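Long-range contacts in dual function macrocyclase-peptidase POPB (Galerina marginata, PDB 5N4B), which cleaves peptide bonds on the C-terminal side of prolyl residues and macrocyclises the resulting peptide in the biosynthesis of the amanitin toxins: residues 83-88 against 447-452; 218-223 against 233-238; 358-363 against 377-382; 549-554 against 585-590. The protein carries 1 engineered substitution. All coordinates share one frame; numbering follows the deposited sequence.

Contact 1 (83-88 against 447-452)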
loop_
_atom_site.group_PDB
_atom_site.type_symbol
_atom_site.label_atom_id
_atom_site.label_comp_id
_atom_site.label_asym_id
_atom_site.label_seq_id
_atom_site.Cartn_x
_atom_site.Cartn_y
_atom_site.Cartn_z
ATOM N N ALA A 83 -6.408 -0.466 21.988
ATOM C CA ALA A 83 -5.392 0.564 21.844
ATOM C C ALA A 83 -4.305 0.117 20.887
ATOM O O ALA A 83 -3.892 -1.042 20.862
ATOM C CB ALA A 83 -4.763 0.826 23.211
ATOM N N LYS A 84 -3.873 1.056 20.031
ATOM C CA LYS A 84 -2.833 0.795 19.028
ATOM C C LYS A 84 -1.751 1.853 19.125
ATOM O O LYS A 84 -2.008 2.984 19.515
ATOM C CB LYS A 84 -3.395 0.744 17.610
ATOM C CG LYS A 84 -4.320 -0.464 17.480
ATOM C CD LYS A 84 -5.080 -0.453 16.207
ATOM C CE LYS A 84 -6.379 0.295 16.299
ATOM N NZ LYS A 84 -7.429 -0.536 16.925
ATOM N N PHE A 85 -0.531 1.485 18.765
ATOM C CA PHE A 85 0.614 2.364 18.945
ATOM C C PHE A 85 1.714 1.984 17.969
ATOM O O PHE A 85 1.785 0.862 17.474
ATOM C CB PHE A 85 1.169 2.325 20.380
ATOM C CG PHE A 85 1.062 0.996 21.008
ATOM C CD1 PHE A 85 1.929 -0.021 20.680
ATOM C CD2 PHE A 85 0.016 0.758 21.868
ATOM C CE1 PHE A 85 1.735 -1.328 21.264
ATOM C CE2 PHE A 85 -0.164 -0.497 22.450
ATOM C CZ PHE A 85 0.697 -1.507 22.130
ATOM N N SER A 86 2.552 2.960 17.670
ATOM C CA SER A 86 3.714 2.782 16.812
ATOM C C SER A 86 4.964 2.583 17.636
ATOM O O SER A 86 4.985 2.752 18.848
ATOM C CB SER A 86 3.916 4.015 15.915
ATOM O OG SER A 86 4.426 5.130 16.680
ATOM N N ALA A 87 6.059 2.256 16.930
ATOM C CA ALA A 87 7.379 2.375 17.543
ATOM C C ALA A 87 7.631 3.846 17.907
ATOM O O ALA A 87 7.177 4.756 17.202
ATOM C CB ALA A 87 8.478 1.914 16.592
ATOM N N PRO A 88 8.349 4.122 18.995
ATOM C CA PRO A 88 8.712 5.509 19.321
ATOM C C PRO A 88 10.008 5.888 18.614
ATOM O O PRO A 88 10.825 5.023 18.272
ATOM C CB PRO A 88 8.885 5.444 20.849
ATOM C CG PRO A 88 9.506 4.071 21.075
ATOM C CD PRO A 88 8.831 3.185 20.039
ATOM N N ARG A 447 6.924 -3.259 23.593
ATOM C CA ARG A 447 5.480 -3.257 23.737
ATOM C C ARG A 447 4.911 -4.386 22.905
ATOM O O ARG A 447 5.447 -4.718 21.847
ATOM C CB ARG A 447 4.813 -1.975 23.174
ATOM C CG ARG A 447 5.380 -0.703 23.695
ATOM C CD ARG A 447 4.523 0.510 23.283
ATOM N NE ARG A 447 3.284 0.534 24.018
ATOM C CZ ARG A 447 2.479 1.579 24.084
ATOM N NH1 ARG A 447 2.744 2.676 23.421
ATOM N NH2 ARG A 447 1.413 1.536 24.862
ATOM N N THR A 448 3.806 -4.959 23.398
ATOM C CA THR A 448 2.995 -5.913 22.671
ATOM C C THR A 448 1.564 -5.383 22.597
ATOM O O THR A 448 1.017 -4.971 23.615
ATOM C CB THR A 448 3.036 -7.226 23.420
ATOM O OG1 THR A 448 4.406 -7.615 23.631
ATOM C CG2 THR A 448 2.276 -8.271 22.661
ATOM N N THR A 449 0.963 -5.418 21.420
ATOM C CA THR A 449 -0.407 -4.961 21.234
ATOM C C THR A 449 -1.350 -5.998 21.825
ATOM O O THR A 449 -1.243 -7.185 21.515
ATOM C CB THR A 449 -0.668 -4.757 19.739
ATOM O OG1 THR A 449 0.267 -3.818 19.202
ATOM C CG2 THR A 449 -2.042 -4.166 19.486
ATOM N N LYS A 450 -2.270 -5.542 22.671
ATOM C CA LYS A 450 -3.275 -6.386 23.317
ATOM C C LYS A 450 -4.610 -6.130 22.648
ATOM O O LYS A 450 -5.087 -4.995 22.621
ATOM C CB LYS A 450 -3.404 -6.057 24.807
ATOM C CG LYS A 450 -2.131 -6.126 25.613
ATOM C CD LYS A 450 -1.393 -7.431 25.393
ATOM C CE LYS A 450 -0.145 -7.493 26.286
ATOM N NZ LYS A 450 0.705 -6.230 26.212
ATOM N N VAL A 451 -5.227 -7.173 22.123
ATOM C CA VAL A 451 -6.448 -7.003 21.328
ATOM C C VAL A 451 -7.690 -7.144 22.203
ATOM O O VAL A 451 -7.577 -7.231 23.434
ATOM C CB VAL A 451 -6.431 -7.886 20.088
ATOM C CG1 VAL A 451 -5.194 -7.544 19.248
ATOM C CG2 VAL A 451 -6.491 -9.377 20.467
ATOM N N ASN A 452 -8.866 -7.136 21.592
ATOM C CA ASN A 452 -10.149 -7.139 22.315
ATOM C C ASN A 452 -10.998 -8.315 21.850
ATOM O O ASN A 452 -11.227 -8.493 20.636
ATOM C CB ASN A 452 -10.904 -5.844 22.077
ATOM C CG ASN A 452 -12.119 -5.709 22.962
ATOM O OD1 ASN A 452 -12.052 -5.984 24.155
ATOM N ND2 ASN A 452 -13.229 -5.322 22.380
HETATM O O HOH W 1 -3.537 -2.843 22.940
HETATM O O HOH W 2 0.048 -1.335 17.994
HETATM O O HOH W 3 4.961 3.388 21.564
#

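Contact 2 (218-223 against 233-238)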
loop_
_atom_site.group_PDB
_atom_site.type_symbol
_atom_site.label_atom_id
_atom_site.label_comp_id
_atom_site.label_asym_id
_atom_site.label_seq_id
_atom_site.Cartn_x
_atom_site.Cartn_y
_atom_site.Cartn_z
ATOM N N GLN A 218 8.550 16.652 -3.691
ATOM C CA GLN A 218 8.122 16.673 -5.082
ATOM C C GLN A 218 6.819 17.446 -5.206
ATOM O O GLN A 218 5.862 17.217 -4.456
ATOM C CB GLN A 218 7.944 15.276 -5.628
ATOM C CG GLN A 218 7.467 15.299 -7.090
ATOM C CD GLN A 218 7.570 13.940 -7.689
ATOM O OE1 GLN A 218 8.439 13.691 -8.511
ATOM N NE2 GLN A 218 6.737 13.008 -7.236
ATOM N N ARG A 219 6.769 18.343 -6.163
ATOM C CA ARG A 219 5.517 19.013 -6.433
ATOM C C ARG A 219 5.228 19.100 -7.923
ATOM O O ARG A 219 6.055 18.796 -8.782
ATOM C CB ARG A 219 5.449 20.389 -5.836
ATOM C CG ARG A 219 6.562 21.225 -6.391
ATOM C CD ARG A 219 6.229 22.668 -6.352
ATOM N NE ARG A 219 5.090 23.039 -7.192
ATOM C CZ ARG A 219 4.672 24.283 -7.307
ATOM N NH1 ARG A 219 5.299 25.252 -6.640
ATOM N NH2 ARG A 219 3.640 24.529 -8.082
ATOM N N TYR A 220 4.025 19.478 -8.200
ATOM C CA TYR A 220 3.488 19.574 -9.541
ATOM C C TYR A 220 3.130 21.003 -9.892
ATOM O O TYR A 220 3.051 21.852 -8.999
ATOM C CB TYR A 220 2.289 18.657 -9.666
ATOM C CG TYR A 220 2.732 17.220 -9.740
ATOM C CD1 TYR A 220 3.025 16.634 -10.970
ATOM C CD2 TYR A 220 2.960 16.476 -8.594
ATOM C CE1 TYR A 220 3.445 15.323 -11.066
ATOM C CE2 TYR A 220 3.403 15.165 -8.695
ATOM C CZ TYR A 220 3.638 14.613 -9.925
ATOM O OH TYR A 220 4.089 13.288 -9.979
ATOM N N PRO A 221 2.894 21.308 -11.167
ATOM C CA PRO A 221 2.508 22.668 -11.522
ATOM C C PRO A 221 1.205 23.043 -10.859
ATOM O O PRO A 221 0.300 22.206 -10.724
ATOM C CB PRO A 221 2.364 22.609 -13.043
ATOM C CG PRO A 221 3.308 21.479 -13.458
ATOM C CD PRO A 221 3.173 20.472 -12.346
ATOM N N ALA A 222 1.124 24.315 -10.451
ATOM C CA ALA A 222 -0.131 24.831 -9.917
ATOM C C ALA A 222 -1.154 24.815 -11.034
ATOM O O ALA A 222 -0.813 25.010 -12.199
ATOM C CB ALA A 222 0.063 26.259 -9.395
ATOM N N ARG A 223 -2.393 24.502 -10.680
ATOM C CA ARG A 223 -3.469 24.459 -11.652
ATOM C C ARG A 223 -4.646 25.218 -11.065
ATOM O O ARG A 223 -5.058 24.956 -9.927
ATOM C CB ARG A 223 -3.831 22.992 -11.974
ATOM C CG ARG A 223 -2.661 22.245 -12.680
ATOM C CD ARG A 223 -2.987 20.790 -13.038
ATOM N NE ARG A 223 -1.855 20.017 -13.582
ATOM C CZ ARG A 223 -0.969 19.323 -12.857
ATOM N NH1 ARG A 223 -1.047 19.328 -11.530
ATOM N NH2 ARG A 223 0.009 18.622 -13.460
ATOM N N ARG A 233 1.681 15.771 -14.212
ATOM C CA ARG A 233 2.784 15.787 -15.166
ATOM C C ARG A 233 3.739 16.909 -14.793
ATOM O O ARG A 233 3.391 17.864 -14.097
ATOM C CB ARG A 233 2.305 15.947 -16.612
ATOM C CG ARG A 233 1.488 14.807 -17.115
ATOM C CD ARG A 233 2.370 13.597 -17.353
ATOM N NE ARG A 233 1.644 12.504 -18.001
ATOM C CZ ARG A 233 0.962 11.555 -17.364
ATOM N NH1 ARG A 233 0.885 11.525 -16.030
ATOM N NH2 ARG A 233 0.346 10.628 -18.083
ATOM N N ASN A 234 4.962 16.812 -15.317
ATOM C CA ASN A 234 5.964 17.848 -15.118
ATOM C C ASN A 234 6.287 18.045 -13.636
ATOM O O ASN A 234 6.479 19.167 -13.150
ATOM C CB ASN A 234 5.560 19.172 -15.793
ATOM C CG ASN A 234 5.473 19.043 -17.290
ATOM O OD1 ASN A 234 6.502 19.030 -18.012
ATOM N ND2 ASN A 234 4.287 18.888 -17.760
ATOM N N ALA A 235 6.497 16.915 -12.960
ATOM C CA ALA A 235 6.957 16.939 -11.571
ATOM C C ALA A 235 8.281 17.662 -11.434
ATOM O O ALA A 235 9.147 17.652 -12.331
ATOM C CB ALA A 235 7.138 15.523 -11.043
ATOM N N MET A 236 8.448 18.268 -10.281
ATOM C CA MET A 236 9.649 19.004 -9.917
ATOM C C MET A 236 10.077 18.539 -8.538
ATOM O O MET A 236 9.275 18.538 -7.595
ATOM C CB MET A 236 9.372 20.524 -9.818
ATOM C CG MET A 236 8.939 21.154 -11.111
ATOM S SD MET A 236 8.099 22.725 -10.878
ATOM C CE MET A 236 6.439 22.104 -10.603
ATOM N N MET A 237 11.344 18.198 -8.381
ATOM C CA MET A 237 11.907 18.031 -7.049
ATOM C C MET A 237 12.384 19.397 -6.570
ATOM O O MET A 237 13.192 20.056 -7.232
ATOM C CB MET A 237 13.044 17.007 -7.050
ATOM C CG MET A 237 13.670 16.772 -5.699
ATOM S SD MET A 237 12.575 16.190 -4.412
ATOM C CE MET A 237 12.076 14.635 -5.122
ATOM N N CYS A 238 11.884 19.822 -5.431
ATOM C CA CYS A 238 12.076 21.161 -4.931
ATOM C C CYS A 238 12.614 21.124 -3.518
ATOM O O CYS A 238 12.563 20.080 -2.832
ATOM C CB CYS A 238 10.757 21.932 -4.916
ATOM S SG CYS A 238 10.105 22.262 -6.565
#

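Contact 3 (358-363 against 377-382)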
loop_
_atom_site.group_PDB
_atom_site.type_symbol
_atom_site.label_atom_id
_atom_site.label_comp_id
_atom_site.label_asym_id
_atom_site.label_seq_id
_atom_site.Cartn_x
_atom_site.Cartn_y
_atom_site.Cartn_z
ATOM N N LYS A 358 20.392 -16.498 -3.337
ATOM C CA LYS A 358 19.643 -17.048 -4.455
ATOM C C LYS A 358 18.175 -17.188 -4.111
ATOM O O LYS A 358 17.327 -17.010 -4.988
ATOM C CB LYS A 358 20.247 -18.396 -4.853
ATOM C CG LYS A 358 19.638 -19.088 -6.067
ATOM C CD LYS A 358 20.269 -20.479 -6.264
ATOM C CE LYS A 358 19.648 -21.288 -7.391
ATOM N NZ LYS A 358 19.773 -20.591 -8.681
ATOM N N ASP A 359 17.874 -17.547 -2.884
ATOM C CA ASP A 359 16.514 -17.959 -2.527
ATOM C C ASP A 359 15.954 -17.190 -1.322
ATOM O O ASP A 359 15.167 -17.731 -0.519
ATOM C CB ASP A 359 16.475 -19.462 -2.270
ATOM C CG ASP A 359 16.742 -20.282 -3.532
ATOM O OD1 ASP A 359 16.002 -20.164 -4.554
ATOM O OD2 ASP A 359 17.731 -21.022 -3.488
ATOM N N ALA A 360 16.411 -15.959 -1.111
ATOM C CA ALA A 360 15.732 -15.113 -0.146
ATOM C C ALA A 360 15.919 -13.674 -0.590
ATOM O O ALA A 360 17.038 -13.261 -0.880
ATOM C CB ALA A 360 16.280 -15.268 1.261
ATOM N N LYS A 361 14.844 -12.906 -0.592
ATOM C CA LYS A 361 14.872 -11.525 -1.021
ATOM C C LYS A 361 15.375 -10.652 0.111
ATOM O O LYS A 361 14.869 -10.678 1.229
ATOM C CB LYS A 361 13.462 -11.103 -1.417
ATOM C CG LYS A 361 13.371 -9.673 -1.902
ATOM C CD LYS A 361 11.938 -9.301 -2.228
ATOM C CE LYS A 361 11.835 -7.990 -2.828
ATOM N NZ LYS A 361 10.386 -7.632 -2.964
ATOM N N LEU A 362 16.324 -9.799 -0.201
ATOM C CA LEU A 362 16.763 -8.776 0.744
ATOM C C LEU A 362 15.753 -7.634 0.650
ATOM O O LEU A 362 15.693 -6.923 -0.363
ATOM C CB LEU A 362 18.169 -8.317 0.404
ATOM C CG LEU A 362 18.731 -7.201 1.292
ATOM C CD1 LEU A 362 18.872 -7.688 2.737
ATOM C CD2 LEU A 362 20.016 -6.674 0.751
ATOM N N ALA A 363 14.953 -7.465 1.685
ATOM C CA ALA A 363 13.807 -6.544 1.659
ATOM C C ALA A 363 14.125 -5.168 2.208
ATOM O O ALA A 363 13.542 -4.181 1.742
ATOM C CB ALA A 363 12.660 -7.147 2.473
ATOM N N TYR A 377 15.462 -10.239 5.523
ATOM C CA TYR A 377 15.325 -11.156 4.404
ATOM C C TYR A 377 13.935 -11.745 4.422
ATOM O O TYR A 377 13.402 -12.116 5.488
ATOM C CB TYR A 377 16.330 -12.285 4.499
ATOM C CG TYR A 377 17.694 -11.905 4.041
ATOM C CD1 TYR A 377 17.999 -11.971 2.706
ATOM C CD2 TYR A 377 18.664 -11.486 4.926
ATOM C CE1 TYR A 377 19.265 -11.606 2.224
ATOM C CE2 TYR A 377 19.929 -11.163 4.471
ATOM C CZ TYR A 377 20.195 -11.206 3.123
ATOM O OH TYR A 377 21.465 -10.809 2.753
ATOM N N LYS A 378 13.338 -11.821 3.264
ATOM C CA LYS A 378 12.036 -12.446 3.093
ATOM C C LYS A 378 12.282 -13.810 2.458
ATOM O O LYS A 378 12.640 -13.879 1.287
ATOM C CB LYS A 378 11.116 -11.574 2.252
ATOM C CG LYS A 378 9.671 -12.043 2.241
ATOM C CD LYS A 378 8.798 -11.242 1.326
ATOM C CE LYS A 378 8.755 -9.751 1.715
ATOM N NZ LYS A 378 8.259 -9.500 3.080
ATOM N N ARG A 379 12.143 -14.884 3.234
ATOM C CA ARG A 379 12.421 -16.235 2.778
ATOM C C ARG A 379 11.093 -16.995 2.852
ATOM O O ARG A 379 10.476 -17.086 3.931
ATOM C CB ARG A 379 13.473 -16.887 3.684
ATOM C CG ARG A 379 13.856 -18.270 3.169
ATOM C CD ARG A 379 14.670 -19.079 4.216
ATOM N NE ARG A 379 15.669 -18.204 4.730
ATOM C CZ ARG A 379 16.791 -17.874 4.104
ATOM N NH1 ARG A 379 17.102 -18.407 2.922
ATOM N NH2 ARG A 379 17.601 -16.986 4.702
ATOM N N ASN A 380 10.635 -17.515 1.719
ATOM C CA ASN A 380 9.333 -18.176 1.686
ATOM C C ASN A 380 8.240 -17.245 2.231
ATOM O O ASN A 380 7.288 -17.666 2.875
ATOM C CB ASN A 380 9.331 -19.528 2.407
ATOM C CG ASN A 380 10.231 -20.534 1.794
ATOM O OD1 ASN A 380 11.045 -21.174 2.487
ATOM N ND2 ASN A 380 10.131 -20.658 0.534
ATOM N N VAL A 381 8.345 -15.957 1.905
ATOM C CA VAL A 381 7.362 -14.930 2.211
ATOM C C VAL A 381 7.246 -14.662 3.697
ATOM O O VAL A 381 6.248 -14.077 4.166
ATOM C CB VAL A 381 5.989 -15.242 1.571
ATOM C CG1 VAL A 381 5.209 -13.927 1.348
ATOM C CG2 VAL A 381 6.120 -15.989 0.262
ATOM N N LYS A 382 8.276 -15.011 4.451
ATOM C CA LYS A 382 8.307 -14.795 5.889
ATOM C C LYS A 382 9.630 -14.090 6.222
ATOM O O LYS A 382 10.699 -14.473 5.738
ATOM C CB LYS A 382 8.221 -16.139 6.609
ATOM C CG LYS A 382 6.827 -16.836 6.383
ATOM C CD LYS A 382 6.766 -18.284 6.793
ATOM C CE LYS A 382 7.438 -19.184 5.780
ATOM N NZ LYS A 382 7.453 -20.537 6.304
HETATM O O HOH W 4 12.380 -17.136 -0.607
#

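Contact 4 (549-554 against 585-590)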
loop_
_atom_site.group_PDB
_atom_site.type_symbol
_atom_site.label_atom_id
_atom_site.label_comp_id
_atom_site.label_asym_id
_atom_site.label_seq_id
_atom_site.Cartn_x
_atom_site.Cartn_y
_atom_site.Cartn_z
ATOM N N ASN A 549 -0.411 -15.375 -16.225
ATOM C CA ASN A 549 0.011 -16.329 -15.210
ATOM C C ASN A 549 -0.500 -15.955 -13.828
ATOM O O ASN A 549 -0.774 -16.842 -13.018
ATOM C CB ASN A 549 1.522 -16.416 -15.145
ATOM C CG ASN A 549 2.136 -17.036 -16.350
ATOM O OD1 ASN A 549 1.510 -17.737 -17.136
ATOM N ND2 ASN A 549 3.416 -16.779 -16.494
ATOM N N THR A 550 -0.633 -14.656 -13.561
ATOM C CA THR A 550 -1.202 -14.210 -12.283
ATOM C C THR A 550 -2.590 -14.787 -12.075
ATOM O O THR A 550 -2.932 -15.268 -10.982
ATOM C CB THR A 550 -1.254 -12.702 -12.278
ATOM O OG1 THR A 550 0.084 -12.158 -12.448
ATOM C CG2 THR A 550 -1.841 -12.208 -11.018
ATOM N N PHE A 551 -3.412 -14.713 -13.123
ATOM C CA PHE A 551 -4.778 -15.218 -13.075
ATOM C C PHE A 551 -4.798 -16.743 -12.960
ATOM O O PHE A 551 -5.535 -17.300 -12.148
ATOM C CB PHE A 551 -5.557 -14.744 -14.308
ATOM C CG PHE A 551 -5.800 -13.269 -14.310
ATOM C CD1 PHE A 551 -4.882 -12.400 -14.834
ATOM C CD2 PHE A 551 -6.921 -12.739 -13.727
ATOM C CE1 PHE A 551 -5.071 -11.029 -14.793
ATOM C CE2 PHE A 551 -7.108 -11.396 -13.672
ATOM C CZ PHE A 551 -6.238 -10.543 -14.226
ATOM N N ASP A 552 -3.959 -17.431 -13.753
ATOM C CA ASP A 552 -3.860 -18.874 -13.644
ATOM C C ASP A 552 -3.436 -19.288 -12.227
ATOM O O ASP A 552 -3.956 -20.256 -11.677
ATOM C CB ASP A 552 -2.879 -19.397 -14.700
ATOM C CG ASP A 552 -3.441 -19.329 -16.142
ATOM O OD1 ASP A 552 -4.684 -19.311 -16.300
ATOM O OD2 ASP A 552 -2.625 -19.346 -17.088
ATOM N N ASP A 553 -2.496 -18.576 -11.631
ATOM C CA ASP A 553 -2.043 -18.913 -10.281
ATOM C C ASP A 553 -3.189 -18.746 -9.283
ATOM O O ASP A 553 -3.375 -19.564 -8.392
ATOM C CB ASP A 553 -0.862 -18.027 -9.866
ATOM C CG ASP A 553 0.430 -18.320 -10.608
ATOM O OD1 ASP A 553 0.493 -19.314 -11.333
ATOM O OD2 ASP A 553 1.353 -17.501 -10.410
ATOM N N PHE A 554 -3.966 -17.673 -9.419
ATOM C CA PHE A 554 -5.033 -17.393 -8.461
ATOM C C PHE A 554 -6.181 -18.387 -8.606
ATOM O O PHE A 554 -6.718 -18.891 -7.603
ATOM C CB PHE A 554 -5.523 -15.956 -8.648
ATOM C CG PHE A 554 -6.247 -15.369 -7.460
ATOM C CD1 PHE A 554 -5.624 -15.186 -6.251
ATOM C CD2 PHE A 554 -7.521 -14.869 -7.621
ATOM C CE1 PHE A 554 -6.279 -14.593 -5.179
ATOM C CE2 PHE A 554 -8.195 -14.288 -6.563
ATOM C CZ PHE A 554 -7.588 -14.163 -5.353
ATOM N N MET A 585 -11.905 -9.484 -10.894
ATOM C CA MET A 585 -12.816 -9.339 -12.042
ATOM C C MET A 585 -12.383 -10.233 -13.185
ATOM O O MET A 585 -13.211 -10.931 -13.774
ATOM C CB MET A 585 -12.889 -7.868 -12.473
ATOM C CG MET A 585 -13.673 -7.043 -11.442
ATOM S SD MET A 585 -14.045 -5.335 -11.885
ATOM C CE MET A 585 -12.595 -4.498 -11.248
ATOM N N GLY A 586 -11.080 -10.289 -13.485
ATOM C CA GLY A 586 -10.620 -11.220 -14.500
ATOM C C GLY A 586 -10.762 -12.678 -14.109
ATOM O O GLY A 586 -11.030 -13.536 -14.962
ATOM N N SER A 587 -10.591 -12.988 -12.827
ATOM C CA SER A 587 -10.714 -14.363 -12.393
ATOM C C SER A 587 -12.130 -14.867 -12.574
ATOM O O SER A 587 -12.316 -16.023 -12.939
ATOM C CB SER A 587 -10.267 -14.517 -10.950
ATOM O OG SER A 587 -8.833 -14.381 -10.816
ATOM N N ILE A 588 -13.143 -14.047 -12.284
ATOM C CA ILE A 588 -14.516 -14.553 -12.410
ATOM C C ILE A 588 -14.891 -14.727 -13.870
ATOM O O ILE A 588 -15.656 -15.633 -14.195
ATOM C CB ILE A 588 -15.584 -13.759 -11.627
ATOM C CG1 ILE A 588 -15.814 -12.372 -12.173
ATOM C CG2 ILE A 588 -15.258 -13.714 -10.132
ATOM C CD1 ILE A 588 -16.931 -11.637 -11.431
ATOM N N VAL A 589 -14.334 -13.909 -14.765
ATOM C CA VAL A 589 -14.552 -14.080 -16.199
ATOM C C VAL A 589 -13.898 -15.367 -16.686
ATOM O O VAL A 589 -14.473 -16.117 -17.501
ATOM C CB VAL A 589 -14.026 -12.845 -16.946
ATOM C CG1 VAL A 589 -13.952 -13.115 -18.443
ATOM C CG2 VAL A 589 -14.873 -11.568 -16.588
ATOM N N ARG A 590 -12.689 -15.649 -16.206
ATOM C CA ARG A 590 -11.856 -16.695 -16.809
ATOM C C ARG A 590 -12.064 -18.076 -16.203
ATOM O O ARG A 590 -11.932 -19.095 -16.916
ATOM C CB ARG A 590 -10.373 -16.320 -16.699
ATOM C CG ARG A 590 -10.015 -15.107 -17.549
ATOM C CD ARG A 590 -8.558 -14.654 -17.440
ATOM N NE ARG A 590 -7.662 -15.606 -18.078
ATOM C CZ ARG A 590 -7.401 -15.665 -19.385
ATOM N NH1 ARG A 590 -7.918 -14.780 -20.224
ATOM N NH2 ARG A 590 -6.601 -16.607 -19.866
HETATM O O HOH W 5 -6.749 -17.589 -16.185
#

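Contact 1 (83-88 against 447-452)
The ring of Phe85 and the guanidinium of Arg447 lie flat on each other, centres 3.5 Å apart and planes only 6° from parallel. Arg447 CZ sits 17° off the ring normal, which makes this a cation-pi stack over the face, and Arg447 CD adds a CH-pi contact at 4.1 Å from the ring centroid. On the opposite face, toward the rim, rests the water that accepts from Phe85 N and donates to Thr449 OG1, itself also hydrogen-bonded to Gly428 O, whereas Thr448 O approaches the ring edge, 3.8 Å from Phe85 CZ. Phe85 CG stands in the crowded position between backbone N and carbonyl carbon (chi1 34°), and Arg447 reaches the ring through a bend at chi3. Arg447 NH2 forms a salt bridge with Asp125, which probably helps to fix the stacked plane. Hydrogen bonding between the segments goes through water: one donates to both Ala83 O and Lys450 O, another joins Arg447 NH1 (3.0 Å) to Ser86 O. First and last propeller blades thus meet without strand pairing between the segments, consistent with the non-interlocked closure known for prolyl oligopeptidases: strand 84-90 pairs with 96-101, strand 443-448 with 426-434, whose Ile430 also touches Phe85.

Contact 2 (218-223 against 233-238)
Tyr220 lays one face of its ring over Ala235, with CE1 3.7 Å from Ala235 CB, while the carbonyl O of Arg233 lies near the plane at the ring edge, 3.4 Å from CD1. Gln218, two residues before Tyr220, reaches the same methyl group, its extended chain (chi1 179°) bringing OE1 to 3.4 Å from Ala235 CB; that OE1 accepts from the backbone N of Tyr263. On the face carrying Arg219 and Met236 the two side chains run alongside each other. Arg219 CG takes the crowded position (chi1 59°), and a bend at chi3 turns the guanidinium back so that NE and NH2 grip Tyr220 O side-on, at 3.0 Å for NE, with this oxygen in the guanidinium plane. Met236 CE then fits against the bent chain, 3.8 Å from Arg219 NE, and touches Pro221. The pairing itself rests on two bonds between Arg219 and Met236: Arg219 N to Met236 O is 2.9 Å at 166°, and Met236 N returns to Arg219 O. These form the antiparallel hydrogen-bonded pair where strands 214-219 and 236-241, the two middle strands of a four-stranded propeller blade, separate into loops; strand 250-254 flanks one side, and Ile262 of strand 262-267 packs on Gln218 and Tyr220.

Contact 3 (358-363 against 377-382)
This is the open end of the antiparallel hairpin formed by strands 361-368 and 372-379, in a four-stranded blade of the beta-propeller; the short strand axes approach to 4.7 Å. Between the two segments, the backbone bonds are those of one hydrogen-bonded pair. Lys378 N gives Lys361 O a nearly straight bond in the carbonyl plane (2.8 Å, 169°), while Lys361 N meets Lys378 O at 3.1 Å from above the carbonyl plane. Apolar packing centres on Tyr377: Leu362 CD1 stands over one ring face, 4.0 Å from the centroid and 17° off the normal, a CH-pi contact. Leu362 CG is anti to the backbone N (chi1 178°), whereas Tyr377 CG lies beside its own N, so the two side chains cross obliquely. Ala360 CB approaches Tyr377 CD1 and also lies over one face of the Arg379 guanidinium. The charged ends are spoken for by outside groups: Arg379 NE by Glu384, Lys378 NZ by salt bridges to Asp383 and Asp505. Arg379 to Lys382 form a type I' turn that leads into strand 382-388. A water bridges the two segments, donating to Asp359 O and accepting from Asn380 N, each 2.9 Å from its oxygen.

Contact 4 (549-554 against 585-590)
Two helices of the alpha/beta-hydrolase domain, 548-563 and 579-590, meet here at a steep angle: over these short segments the axes are inclined at 71° and come no closer than 9.8 Å. Helix 579-590 directly follows strand 572-577 and the catalytic serine position, Ala578 in this engineered protein, so it is the helix after the nucleophile elbow. Phe551 carries the contact. Its CG is anti to the carbonyl carbon (chi1 -68°), and the second torsion turns the ring so that it presents its CD2-CE2 side to the other helix. CE2 lies 3.6 Å from Gly586 CA, and CD2 comes within 3.8 Å of Ser587 N, which sits near the ring plane at the edge. Gly586 makes this approach possible: a beta carbon would point toward Phe551 and collide with CE2. Phe554 adopts the other first torsion, CG anti to the backbone N (chi1 -159°), which brings its CD2 edge to the Ser587 hydroxyl, 3.5 Å from OG. Ser587 OG, anti to its carbonyl carbon, is thus set between the two rings, and its polar need is met within its own helix by Leu583 O. Ile574 of strand 572-577 touches both Phe554 and Ser587. Toward the partly exposed end of the contact, Arg590 bends at chi3 and brings CD to 4.3 Å from Phe551 CB. Its charge and that of Asp552 do not touch; a water bridges them, donating to Asp552 OD1 at 2.7 Å and accepting from Arg590 NE at 2.9 Å.

Overall arrangement
Contacts 1, 2 and 3 belong to the propeller and contact 4 to the hydrolase domain, where burial is most complete; the other three are partly buried. Contacts 2 and 3 each join neighbouring strands of a different blade, with one hydrogen-bonded and one non-hydrogen-bonded pair, whereas contact 1 links the first and last blades, 359 residues apart, through a cation-pi stack and waters. Contact 4 depends on side-chain packing of two helices, with one bridging water. Contact 2 approaches the catalytic machinery, Tyr220 being about 8 Å from His699 between side chains. Contacts 3 and 4, in different domains, have nearest atoms about 12 Å apart; contacts 1 and 2 lie about 38 Å apart between centres.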